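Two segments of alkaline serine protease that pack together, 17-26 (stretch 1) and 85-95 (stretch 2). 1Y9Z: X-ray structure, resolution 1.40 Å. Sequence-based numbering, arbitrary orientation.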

# COMPACT_ATOMS: atom_id res chain seq x y z
N SER A 17 3.24 -2.01 -21.03
CA SER A 17 3.81 -0.69 -21.30
C SER A 17 2.73 0.38 -21.27
O SER A 17 1.65 0.20 -21.84
CB SER A 17 4.49 -0.67 -22.67
OG SER A 17 4.82 0.65 -23.04
N ASP A 18 3.02 1.49 -20.60
CA ASP A 18 2.06 2.59 -20.50
C ASP A 18 2.24 3.61 -21.63
O ASP A 18 1.80 4.75 -21.51
CB ASP A 18 2.20 3.30 -19.15
CG ASP A 18 3.52 4.04 -19.00
OD1 ASP A 18 4.35 4.00 -19.93
OD2 ASP A 18 3.73 4.67 -17.94
N SER A 19 2.86 3.19 -22.73
CA SER A 19 3.10 4.10 -23.85
C SER A 19 1.84 4.78 -24.39
O SER A 19 1.93 5.88 -24.93
CB SER A 19 3.81 3.37 -24.99
OG SER A 19 2.95 2.44 -25.63
N GLN A 20 0.69 4.14 -24.24
CA GLN A 20 -0.55 4.72 -24.75
C GLN A 20 -1.44 5.30 -23.65
O GLN A 20 -2.57 5.73 -23.93
CB GLN A 20 -1.34 3.67 -25.54
CG GLN A 20 -0.57 3.05 -26.69
CD GLN A 20 0.00 4.09 -27.64
OE1 GLN A 20 -0.73 4.91 -28.20
NE2 GLN A 20 1.32 4.06 -27.82
N ALA A 21 -0.94 5.33 -22.42
CA ALA A 21 -1.72 5.84 -21.30
C ALA A 21 -2.09 7.31 -21.43
O ALA A 21 -2.89 7.83 -20.65
CB ALA A 21 -0.97 5.60 -19.99
N GLY A 22 -1.51 7.99 -22.41
CA GLY A 22 -1.82 9.39 -22.63
C GLY A 22 -3.25 9.56 -23.10
O GLY A 22 -3.77 10.68 -23.12
N ASN A 23 -3.89 8.47 -23.50
CA ASN A 23 -5.27 8.56 -23.96
C ASN A 23 -6.25 8.39 -22.80
O ASN A 23 -7.47 8.45 -22.99
CB ASN A 23 -5.55 7.56 -25.10
CG ASN A 23 -5.49 6.10 -24.66
OD1 ASN A 23 -5.15 5.22 -25.46
ND2 ASN A 23 -5.84 5.83 -23.41
N ARG A 24 -5.71 8.19 -21.60
CA ARG A 24 -6.52 8.02 -20.39
C ARG A 24 -6.19 9.10 -19.36
O ARG A 24 -5.10 9.67 -19.36
CB ARG A 24 -6.24 6.66 -19.73
CG ARG A 24 -6.54 5.41 -20.55
CD ARG A 24 -8.03 5.22 -20.79
NE ARG A 24 -8.52 6.10 -21.85
CZ ARG A 24 -9.80 6.25 -22.15
NH1 ARG A 24 -10.16 7.07 -23.12
NH2 ARG A 24 -10.73 5.59 -21.47
N THR A 25 -7.15 9.36 -18.48
CA THR A 25 -6.95 10.33 -17.40
C THR A 25 -7.49 9.72 -16.12
O THR A 25 -8.64 9.28 -16.07
CB THR A 25 -7.68 11.66 -17.66
OG1 THR A 25 -7.11 12.32 -18.80
CG2 THR A 25 -7.55 12.58 -16.45
N ILE A 26 -6.65 9.65 -15.10
CA ILE A 26 -7.07 9.11 -13.81
C ILE A 26 -7.05 10.25 -12.79
O ILE A 26 -6.08 11.00 -12.70
CB ILE A 26 -6.15 7.95 -13.33
CG1 ILE A 26 -6.58 7.50 -11.93
CG2 ILE A 26 -4.69 8.38 -13.35
CD1 ILE A 26 -6.00 6.17 -11.50
N VAL A 85 2.52 1.96 -11.22
CA VAL A 85 1.94 1.14 -12.28
C VAL A 85 2.25 1.69 -13.67
O VAL A 85 2.56 0.93 -14.59
CB VAL A 85 0.41 1.00 -12.10
CG1 VAL A 85 -0.17 0.17 -13.24
CG2 VAL A 85 0.10 0.35 -10.77
N MET A 86 2.16 3.01 -13.81
CA MET A 86 2.44 3.70 -15.07
C MET A 86 3.53 4.72 -14.72
O MET A 86 3.24 5.87 -14.39
CB MET A 86 1.18 4.41 -15.58
CG MET A 86 0.02 3.45 -15.81
SD MET A 86 -1.53 4.24 -16.28
CE MET A 86 -2.08 4.84 -14.67
N PRO A 87 4.80 4.29 -14.79
CA PRO A 87 5.97 5.11 -14.46
C PRO A 87 6.69 5.90 -15.55
O PRO A 87 7.66 6.59 -15.25
CB PRO A 87 6.90 4.09 -13.85
CG PRO A 87 6.74 2.95 -14.84
CD PRO A 87 5.22 2.91 -15.11
N ASN A 88 6.23 5.82 -16.79
CA ASN A 88 6.94 6.51 -17.86
C ASN A 88 6.47 7.88 -18.31
O ASN A 88 6.73 8.29 -19.44
CB ASN A 88 7.05 5.57 -19.06
CG ASN A 88 7.69 4.24 -18.69
OD1 ASN A 88 7.01 3.21 -18.62
ND2 ASN A 88 8.99 4.26 -18.44
N GLN A 89 5.79 8.61 -17.42
CA GLN A 89 5.34 9.96 -17.73
C GLN A 89 4.43 10.06 -18.96
O GLN A 89 4.60 10.96 -19.79
CB GLN A 89 6.57 10.86 -17.89
CG GLN A 89 7.39 10.98 -16.61
CD GLN A 89 8.80 11.51 -16.86
OE1 GLN A 89 9.71 10.75 -17.19
NE2 GLN A 89 8.97 12.81 -16.70
N ASN A 90 3.47 9.16 -19.05
CA ASN A 90 2.53 9.13 -20.17
C ASN A 90 1.10 9.39 -19.70
O ASN A 90 0.39 10.23 -20.27
CB ASN A 90 2.60 7.78 -20.88
CG ASN A 90 3.88 7.60 -21.67
OD1 ASN A 90 4.52 6.55 -21.60
ND2 ASN A 90 4.25 8.62 -22.44
N ALA A 91 0.68 8.68 -18.67
CA ALA A 91 -0.67 8.83 -18.15
C ALA A 91 -0.97 10.24 -17.67
O ALA A 91 -0.09 10.94 -17.17
CB ALA A 91 -0.89 7.85 -17.00
N ASN A 92 -2.22 10.66 -17.85
CA ASN A 92 -2.66 11.97 -17.40
C ASN A 92 -3.25 11.76 -16.02
O ASN A 92 -4.08 10.87 -15.82
CB ASN A 92 -3.71 12.55 -18.33
CG ASN A 92 -3.19 12.78 -19.72
OD1 ASN A 92 -2.32 13.63 -19.94
ND2 ASN A 92 -3.71 12.03 -20.68
N ILE A 93 -2.82 12.58 -15.07
CA ILE A 93 -3.29 12.48 -13.70
C ILE A 93 -3.90 13.80 -13.27
O ILE A 93 -3.30 14.86 -13.48
CB ILE A 93 -2.12 12.16 -12.74
CG1 ILE A 93 -1.39 10.91 -13.22
CG2 ILE A 93 -2.64 11.98 -11.32
CD1 ILE A 93 -0.11 10.62 -12.46
N HIS A 94 -5.09 13.75 -12.68
CA HIS A 94 -5.73 14.96 -12.19
C HIS A 94 -5.91 14.80 -10.69
O HIS A 94 -6.35 13.75 -10.21
CB HIS A 94 -7.09 15.19 -12.85
CG HIS A 94 -7.60 16.59 -12.68
ND1 HIS A 94 -7.04 17.67 -13.33
CD2 HIS A 94 -8.59 17.10 -11.90
CE1 HIS A 94 -7.65 18.78 -12.96
NE2 HIS A 94 -8.59 18.46 -12.09
N ILE A 95 -5.57 15.84 -9.94
CA ILE A 95 -5.65 15.80 -8.49
C ILE A 95 -6.75 16.69 -7.92
O ILE A 95 -6.87 17.86 -8.26
CB ILE A 95 -4.30 16.25 -7.86
CG1 ILE A 95 -3.15 15.43 -8.44
CG2 ILE A 95 -4.36 16.11 -6.35
CD1 ILE A 95 -3.25 13.93 -8.22
O HOH W 1 2.69 7.14 -17.26

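Residues 17-26 and 85-95 of this alkaline serine protease lie far apart in sequence yet run side by side, burying 651 Å² between them, both sides summed. Loops meet at one end and a short parallel β-ladder forms at the other. Along stretch 1, Ser17 points away and makes no contact; the interface opens with Asp18, a buried residue whose side chain (chi1 p) is directed into the loop formed by Met86 to Asn90. Its carboxylate oxygen OD2 accepts a hydrogen bond from the backbone N of Asn88 at 3.0 Å, nearly straight at 160°. The same OD2 sits 3.3 Å from Pro87 N, but a proline nitrogen has no hydrogen to share, so this is proximity alone. A water extends the bonding: it accepts from Asn90 N (2.8 Å) and its oxygen lies 2.8 Å from Asp18 OD2, one of more acceptors than it has protons for, placing the buried acid within reach, through the water, of a second backbone NH of the loop. The amide of Asn90 also lies beside Asp18, and its CB points toward stretch 1.

Asp18 begins a type I turn that ends at Ala21, closed by the hydrogen bond from Ala21 N to Asp18 O (2.9 Å). Ser19 and Gln20, at the two central positions, direct their CB atoms away from stretch 2, and Gln20 NE2 bonds to Ser19 OG (3.2 Å). The chain then turns inward. Ala21 places its methyl against two apolar neighbours: Ala21 CB lies 3.7 Å from Ala91 CB and 4.0 Å from Met86 SD. The backbones are also close here, the CA atoms of Ala21 and Ala91 being 4.5 Å apart; CB of Ala21 points toward stretch 2, while that of Ala91 points sideways. Ala21 O also receives a straight CA-H...O contact from Ala91 CA (3.5 Å, 172°), while further along its own chain it accepts from Arg24 N (3.0 Å). Gly22 CA makes a similar but more bent contact with Asn90 O (3.3 Å, 128°).

Asn92 ties the 3-10 segment to the start of the ladder. Its side-chain ND2 donates to Arg24 O (3.0 Å) and, weakly, to Gly22 O (2.8 Å, 123°), capturing two carbonyls of stretch 1. Its backbone N makes a weak, long bond to the same Arg24 O (3.4 Å). Arg24 itself sends the end of its side chain away, where its NE bonds to Asn23 O (2.8 Å).

From Thr25 the strands are in parallel register, Thr25 with Asn92 and Ile26 with Ile93. Ile26 supplies both strong rungs: Ile26 N donates to Asn92 O (2.9 Å, 165°), and Ile26 O accepts from His94 N (2.9 Å, 164°), so one residue bonds to the two that flank its partner. Thr25 and Asn92 share one face of the sheet, with Thr25 OG1 3.4 Å from Asn92 CB; Ile26 and Ile93 share the other, meeting at CG2 of Ile26 and CG1 of Ile93 (4.2 Å).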